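Local structure of putative NAD(P)H-dependent FMN-containing oxidoreductase YwqN (Bacillus subtilis, 1RLI) at residues S15-V27 and P161-S175. The protein is a putative flavoprotein that probably uses FMN to carry out NAD(P)H-dependent oxidoreduction. Numbering follows the deposited sequence.
Sequences SGGNTDVLAEKAV and PGDILRDHQALSAAS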
ATOM      1  N   SER D  15      16.861 -25.918   4.416  1.00 48.08           N
ATOM      2  CA  SER D  15      18.229 -26.308   4.124  1.00 46.64           C
ATOM      3  C   SER D  15      18.729 -25.610   2.864  1.00 44.58           C
ATOM      4  O   SER D  15      18.583 -26.121   1.754  1.00 42.87           O
ATOM      5  CB  SER D  15      18.306 -27.823   3.948  1.00 47.02           C
ATOM      6  OG  SER D  15      17.956 -28.488   5.148  1.00 49.22           O
ATOM      7  N   GLY D  16      19.309 -24.431   3.045  1.00 43.87           N
ATOM      8  CA  GLY D  16      19.831 -23.691   1.915  1.00 43.24           C
ATOM      9  C   GLY D  16      18.919 -22.582   1.436  1.00 43.08           C
ATOM     10  O   GLY D  16      19.376 -21.471   1.166  1.00 45.21           O
ATOM     11  N   GLY D  17      17.627 -22.873   1.337  1.00 40.42           N
ATOM     12  CA  GLY D  17      16.686 -21.872   0.871  1.00 38.58           C
ATOM     13  C   GLY D  17      16.982 -20.492   1.422  1.00 35.45           C
ATOM     14  O   GLY D  17      17.444 -20.355   2.555  1.00 33.75           O
ATOM     15  N   ASN D  18      16.705 -19.468   0.622  1.00 33.91           N
ATOM     16  CA  ASN D  18      16.962 -18.096   1.032  1.00 31.74           C
ATOM     17  C   ASN D  18      16.239 -17.713   2.304  1.00 30.42           C
ATOM     18  O   ASN D  18      16.746 -16.928   3.105  1.00 29.17           O
ATOM     19  CB  ASN D  18      16.576 -17.134  -0.083  1.00 32.76           C
ATOM     20  CG  ASN D  18      17.331 -17.409  -1.356  1.00 32.70           C
ATOM     21  OD1 ASN D  18      18.559 -17.525  -1.347  1.00 32.41           O
ATOM     22  ND2 ASN D  18      16.610 -17.518  -2.463  1.00 35.12           N
ATOM     23  N   THR D  19      15.045 -18.262   2.480  1.00 31.64           N
ATOM     24  CA  THR D  19      14.246 -17.983   3.651  1.00 31.91           C
ATOM     25  C   THR D  19      14.917 -18.537   4.903  1.00 30.58           C
ATOM     26  O   THR D  19      14.990 -17.860   5.930  1.00 27.31           O
ATOM     27  CB  THR D  19      12.834 -18.591   3.488  1.00 35.36           C
ATOM     28  OG1 THR D  19      12.123 -17.860   2.476  1.00 37.66           O
ATOM     29  CG2 THR D  19      12.076 -18.533   4.784  1.00 35.99           C
ATOM     30  N   ASP D  20      15.397 -19.774   4.815  1.00 30.52           N
ATOM     31  CA  ASP D  20      16.071 -20.408   5.947  1.00 31.20           C
ATOM     32  C   ASP D  20      17.318 -19.631   6.331  1.00 27.14           C
ATOM     33  O   ASP D  20      17.567 -19.357   7.508  1.00 27.90           O
ATOM     34  CB  ASP D  20      16.491 -21.837   5.598  1.00 34.93           C
ATOM     35  CG  ASP D  20      15.315 -22.759   5.383  1.00 41.25           C
ATOM     36  OD1 ASP D  20      15.395 -23.920   5.844  1.00 43.34           O
ATOM     37  OD2 ASP D  20      14.324 -22.337   4.749  1.00 44.03           O
ATOM     38  N   VAL D  21      18.103 -19.292   5.319  1.00 27.47           N
ATOM     39  CA  VAL D  21      19.341 -18.554   5.510  1.00 26.98           C
ATOM     40  C   VAL D  21      19.114 -17.216   6.208  1.00 24.71           C
ATOM     41  O   VAL D  21      19.778 -16.917   7.193  1.00 24.98           O
ATOM     42  CB  VAL D  21      20.051 -18.315   4.152  1.00 27.57           C
ATOM     43  CG1 VAL D  21      21.244 -17.389   4.334  1.00 30.81           C
ATOM     44  CG2 VAL D  21      20.502 -19.652   3.558  1.00 29.06           C
ATOM     45  N   LEU D  22      18.178 -16.406   5.703  1.00 24.57           N
ATOM     46  CA  LEU D  22      17.927 -15.111   6.315  1.00 24.75           C
ATOM     47  C   LEU D  22      17.419 -15.238   7.740  1.00 25.69           C
ATOM     48  O   LEU D  22      17.767 -14.432   8.598  1.00 25.65           O
ATOM     49  CB  LEU D  22      16.913 -14.298   5.502  1.00 27.29           C
ATOM     50  CG  LEU D  22      17.457 -13.485   4.332  1.00 28.92           C
ATOM     51  CD1 LEU D  22      16.337 -12.663   3.686  1.00 28.14           C
ATOM     52  CD2 LEU D  22      18.554 -12.560   4.847  1.00 25.60           C
ATOM     53  N   ALA D  23      16.594 -16.252   7.988  1.00 25.87           N
ATOM     54  CA  ALA D  23      16.049 -16.449   9.326  1.00 29.24           C
ATOM     55  C   ALA D  23      17.158 -16.769  10.316  1.00 30.12           C
ATOM     56  O   ALA D  23      17.154 -16.274  11.443  1.00 30.82           O
ATOM     57  CB  ALA D  23      15.020 -17.561   9.320  1.00 29.27           C
ATOM     58  N   GLU D  24      18.113 -17.593   9.891  1.00 32.74           N
ATOM     59  CA  GLU D  24      19.217 -17.955  10.773  1.00 35.02           C
ATOM     60  C   GLU D  24      20.042 -16.740  11.183  1.00 33.50           C
ATOM     61  O   GLU D  24      20.533 -16.675  12.310  1.00 34.35           O
ATOM     62  CB  GLU D  24      20.108 -19.002  10.109  1.00 39.08           C
ATOM     63  CG  GLU D  24      21.201 -19.546  11.024  1.00 46.90           C
ATOM     64  CD  GLU D  24      20.647 -20.156  12.307  1.00 50.51           C
ATOM     65  OE1 GLU D  24      19.673 -20.939  12.226  1.00 53.29           O
ATOM     66  OE2 GLU D  24      21.193 -19.861  13.395  1.00 53.25           O
ATOM     67  N   LYS D  25      20.191 -15.776  10.274  1.00 33.69           N
ATOM     68  CA  LYS D  25      20.941 -14.555  10.562  1.00 32.31           C
ATOM     69  C   LYS D  25      20.209 -13.761  11.644  1.00 31.99           C
ATOM     70  O   LYS D  25      20.833 -13.159  12.527  1.00 29.58           O
ATOM     71  CB  LYS D  25      21.062 -13.684   9.303  1.00 35.82           C
ATOM     72  CG  LYS D  25      21.715 -14.376   8.113  1.00 39.71           C
ATOM     73  CD  LYS D  25      23.218 -14.529   8.283  1.00 43.70           C
ATOM     74  CE  LYS D  25      23.919 -13.181   8.189  1.00 46.74           C
ATOM     75  NZ  LYS D  25      25.404 -13.308   8.153  1.00 49.11           N
ATOM     76  N   ALA D  26      18.879 -13.766  11.574  1.00 28.13           N
ATOM     77  CA  ALA D  26      18.079 -13.035  12.541  1.00 29.07           C
ATOM     78  C   ALA D  26      18.070 -13.659  13.937  1.00 28.29           C
ATOM     79  O   ALA D  26      18.133 -12.937  14.933  1.00 30.60           O
ATOM     80  CB  ALA D  26      16.632 -12.881  12.021  1.00 28.95           C
ATOM     81  N   VAL D  27      18.005 -14.986  14.016  1.00 29.69           N
ATOM     82  CA  VAL D  27      17.950 -15.674  15.307  1.00 31.20           C
ATOM     83  C   VAL D  27      19.224 -16.418  15.699  1.00 33.97           C
ATOM     84  O   VAL D  27      19.185 -17.277  16.587  1.00 33.88           O
ATOM     85  CB  VAL D  27      16.796 -16.709  15.353  1.00 31.21           C
ATOM     86  CG1 VAL D  27      15.463 -16.025  15.096  1.00 30.67           C
ATOM     87  CG2 VAL D  27      17.044 -17.805  14.333  1.00 31.30           C
ATOM     88  N   PRO D 161      18.241 -21.041  -4.714  1.00 54.45           N
ATOM     89  CA  PRO D 161      18.876 -21.308  -3.422  1.00 53.72           C
ATOM     90  C   PRO D 161      20.256 -20.675  -3.263  1.00 53.15           C
ATOM     91  O   PRO D 161      21.067 -20.674  -4.191  1.00 52.81           O
ATOM     92  CB  PRO D 161      18.922 -22.831  -3.382  1.00 54.12           C
ATOM     93  CG  PRO D 161      17.649 -23.201  -4.071  1.00 53.80           C
ATOM     94  CD  PRO D 161      17.659 -22.277  -5.271  1.00 54.91           C
ATOM     95  N   GLY D 162      20.499 -20.111  -2.087  1.00 52.46           N
ATOM     96  CA  GLY D 162      21.781 -19.498  -1.806  1.00 51.21           C
ATOM     97  C   GLY D 162      22.082 -18.149  -2.436  1.00 50.96           C
ATOM     98  O   GLY D 162      23.085 -17.525  -2.094  1.00 50.84           O
ATOM     99  N   ASP D 163      21.238 -17.667  -3.340  1.00 49.09           N
ATOM    100  CA  ASP D 163      21.552 -16.388  -3.952  1.00 48.09           C
ATOM    101  C   ASP D 163      21.297 -15.209  -3.018  1.00 44.78           C
ATOM    102  O   ASP D 163      21.688 -14.083  -3.327  1.00 43.88           O
ATOM    103  CB  ASP D 163      20.801 -16.221  -5.280  1.00 51.25           C
ATOM    104  CG  ASP D 163      19.343 -15.888  -5.093  1.00 53.23           C
ATOM    105  OD1 ASP D 163      18.721 -16.434  -4.159  1.00 55.99           O
ATOM    106  OD2 ASP D 163      18.819 -15.088  -5.898  1.00 54.87           O
ATOM    107  N   ILE D 164      20.665 -15.455  -1.871  1.00 41.74           N
ATOM    108  CA  ILE D 164      20.414 -14.361  -0.930  1.00 40.63           C
ATOM    109  C   ILE D 164      21.733 -13.887  -0.328  1.00 42.36           C
ATOM    110  O   ILE D 164      21.873 -12.721   0.059  1.00 41.66           O
ATOM    111  CB  ILE D 164      19.463 -14.768   0.227  1.00 39.09           C
ATOM    112  CG1 ILE D 164      19.086 -13.521   1.032  1.00 35.83           C
ATOM    113  CG2 ILE D 164      20.131 -15.779   1.159  1.00 36.77           C
ATOM    114  CD1 ILE D 164      18.255 -12.515   0.248  1.00 37.02           C
ATOM    115  N   LEU D 165      22.700 -14.796  -0.258  1.00 43.40           N
ATOM    116  CA  LEU D 165      24.018 -14.483   0.279  1.00 45.15           C
ATOM    117  C   LEU D 165      24.680 -13.358  -0.521  1.00 44.45           C
ATOM    118  O   LEU D 165      25.684 -12.788  -0.097  1.00 43.80           O
ATOM    119  CB  LEU D 165      24.896 -15.736   0.255  1.00 45.51           C
ATOM    120  CG  LEU D 165      24.351 -16.905   1.080  1.00 46.94           C
ATOM    121  CD1 LEU D 165      25.168 -18.156   0.828  1.00 48.72           C
ATOM    122  CD2 LEU D 165      24.372 -16.537   2.557  1.00 47.43           C
ATOM    123  N   ARG D 166      24.101 -13.040  -1.674  1.00 45.00           N
ATOM    124  CA  ARG D 166      24.613 -11.978  -2.529  1.00 45.25           C
ATOM    125  C   ARG D 166      23.918 -10.646  -2.217  1.00 44.73           C
ATOM    126  O   ARG D 166      24.355  -9.584  -2.668  1.00 45.17           O
ATOM    127  CB  ARG D 166      24.410 -12.364  -3.995  1.00 49.01           C
ATOM    128  CG  ARG D 166      24.883 -11.334  -4.999  1.00 53.63           C
ATOM    129  CD  ARG D 166      24.964 -11.947  -6.387  1.00 57.77           C
ATOM    130  NE  ARG D 166      23.759 -12.704  -6.719  1.00 60.43           N
ATOM    131  CZ  ARG D 166      23.572 -13.339  -7.871  1.00 62.43           C
ATOM    132  NH1 ARG D 166      24.512 -13.306  -8.807  1.00 62.14           N
ATOM    133  NH2 ARG D 166      22.448 -14.016  -8.082  1.00 62.84           N
ATOM    134  N   ASP D 167      22.837 -10.708  -1.439  1.00 41.00           N
ATOM    135  CA  ASP D 167      22.088  -9.514  -1.056  1.00 39.23           C
ATOM    136  C   ASP D 167      22.607  -9.065   0.315  1.00 39.14           C
ATOM    137  O   ASP D 167      21.962  -9.277   1.346  1.00 38.30           O
ATOM    138  CB  ASP D 167      20.590  -9.837  -0.977  1.00 36.01           C
ATOM    139  CG  ASP D 167      19.726  -8.594  -0.818  1.00 35.87           C
ATOM    140  OD1 ASP D 167      20.240  -7.549  -0.351  1.00 32.75           O
ATOM    141  OD2 ASP D 167      18.520  -8.670  -1.145  1.00 31.62           O
ATOM    142  N   HIS D 168      23.782  -8.447   0.325  1.00 38.39           N
ATOM    143  CA  HIS D 168      24.385  -8.004   1.576  1.00 39.49           C
ATOM    144  C   HIS D 168      23.503  -7.063   2.385  1.00 35.85           C
ATOM    145  O   HIS D 168      23.519  -7.100   3.616  1.00 35.95           O
ATOM    146  CB  HIS D 168      25.757  -7.381   1.295  1.00 43.93           C
ATOM    147  CG  HIS D 168      26.753  -8.364   0.759  1.00 48.92           C
ATOM    148  ND1 HIS D 168      27.101  -9.513   1.438  1.00 52.14           N
ATOM    149  CD2 HIS D 168      27.463  -8.380  -0.393  1.00 51.74           C
ATOM    150  CE1 HIS D 168      27.982 -10.193   0.728  1.00 53.13           C
ATOM    151  NE2 HIS D 168      28.219  -9.527  -0.389  1.00 52.67           N
ATOM    152  N   GLN D 169      22.729  -6.227   1.702  1.00 34.26           N
ATOM    153  CA  GLN D 169      21.816  -5.319   2.387  1.00 34.68           C
ATOM    154  C   GLN D 169      20.814  -6.152   3.201  1.00 32.53           C
ATOM    155  O   GLN D 169      20.500  -5.826   4.343  1.00 33.06           O
ATOM    156  CB  GLN D 169      21.051  -4.462   1.375  1.00 36.03           C
ATOM    157  CG  GLN D 169      21.871  -3.376   0.709  1.00 42.63           C
ATOM    158  CD  GLN D 169      21.099  -2.649  -0.380  1.00 46.92           C
ATOM    159  OE1 GLN D 169      20.014  -2.109  -0.142  1.00 48.64           O
ATOM    160  NE2 GLN D 169      21.661  -2.628  -1.584  1.00 49.00           N
ATOM    161  N   ALA D 170      20.315  -7.231   2.608  1.00 31.05           N
ATOM    162  CA  ALA D 170      19.340  -8.086   3.290  1.00 29.85           C
ATOM    163  C   ALA D 170      19.984  -8.900   4.403  1.00 27.95           C
ATOM    164  O   ALA D 170      19.398  -9.082   5.469  1.00 25.64           O
ATOM    165  CB  ALA D 170      18.653  -9.026   2.282  1.00 29.82           C
ATOM    166  N   LEU D 171      21.189  -9.397   4.161  1.00 28.11           N
ATOM    167  CA  LEU D 171      21.864 -10.185   5.188  1.00 28.06           C
ATOM    168  C   LEU D 171      22.127  -9.371   6.452  1.00 27.30           C
ATOM    169  O   LEU D 171      21.937  -9.873   7.556  1.00 27.83           O
ATOM    170  CB  LEU D 171      23.180 -10.754   4.657  1.00 30.64           C
ATOM    171  CG  LEU D 171      23.094 -11.844   3.583  1.00 32.76           C
ATOM    172  CD1 LEU D 171      24.500 -12.169   3.077  1.00 34.53           C
ATOM    173  CD2 LEU D 171      22.449 -13.094   4.160  1.00 33.45           C
ATOM    174  N   SER D 172      22.569  -8.124   6.299  1.00 28.94           N
ATOM    175  CA  SER D 172      22.850  -7.294   7.471  1.00 29.71           C
ATOM    176  C   SER D 172      21.566  -6.799   8.107  1.00 26.69           C
ATOM    177  O   SER D 172      21.506  -6.595   9.322  1.00 26.98           O
ATOM    178  CB  SER D 172      23.748  -6.104   7.107  1.00 32.93           C
ATOM    179  OG  SER D 172      23.185  -5.349   6.069  1.00 37.50           O
ATOM    180  N   ALA D 173      20.535  -6.614   7.291  1.00 23.83           N
ATOM    181  CA  ALA D 173      19.238  -6.171   7.798  1.00 24.61           C
ATOM    182  C   ALA D 173      18.660  -7.293   8.670  1.00 23.36           C
ATOM    183  O   ALA D 173      18.054  -7.038   9.714  1.00 26.84           O
ATOM    184  CB  ALA D 173      18.303  -5.882   6.644  1.00 23.37           C
ATOM    185  N   ALA D 174      18.835  -8.531   8.231  1.00 21.26           N
ATOM    186  CA  ALA D 174      18.318  -9.672   8.996  1.00 22.87           C
ATOM    187  C   ALA D 174      19.096  -9.830  10.313  1.00 24.29           C
ATOM    188  O   ALA D 174      18.522 -10.112  11.361  1.00 23.37           O
ATOM    189  CB  ALA D 174      18.404 -10.957   8.144  1.00 21.10           C
ATOM    190  N   SER D 175      20.405  -9.626  10.261  1.00 25.79           N
ATOM    191  CA  SER D 175      21.223  -9.734  11.469  1.00 28.72           C
ATOM    192  C   SER D 175      20.820  -8.693  12.490  1.00 27.51           C
ATOM    193  O   SER D 175      20.961  -8.900  13.691  1.00 28.59           O
ATOM    194  CB  SER D 175      22.703  -9.541  11.143  1.00 32.09           C
ATOM    195  OG  SER D 175      23.188 -10.636  10.400  1.00 38.23           O
TER
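Asn18 and Ile164 meet where helix 18-27, the first of a flavodoxin-like fold, packs alongside 161-175, near the C-terminal end of the chain: polar at the helix start, mostly apolar in the middle. Asn18 OD1 accepts from Ile164 N at 3.0 Å, with the donor standing 51° out of the carbonyl plane. The amide's other end, ND2, gives a weak, bent bond to Asp163 OD1 (2.9 Å) and another weak one to Arg160 O, while Asp163 OD2 is held by Asn159 N. Cutting Asn18 back to an alanine would probably leave Ile164 N without its acceptor and the 3-10 turn 163-166 less firmly tied to the helix start.

One turn on, Ile164 CG2 and Leu165 CD2 both touch Val21 CG1, which chi1 of 173° swings anti to the backbone N. Leu22 crosses Ile164 at about a right angle, its CG 3.7 Å from Ile164 CG1, and its CD2 branch lies 3.7 Å from Ala174 CB. Lys25 bends along its chain to bring CE within 3.4 Å of Ser175 OG. At the far end the backbones close in, Ala26 CA making a CH-O contact of 3.2 Å with Ala174 O.

The axes of 18-27 and 168-175 approach to 7.7 Å at 40°. Beneath helix 18-27, Asn18, Leu22 and Ala26 rest on strand 117-124, Thr19, Ala23 and Val27 on strand 6-10, while Ser172 and Gln169 of helix 168-175 pack on Arg176 of the second subunit.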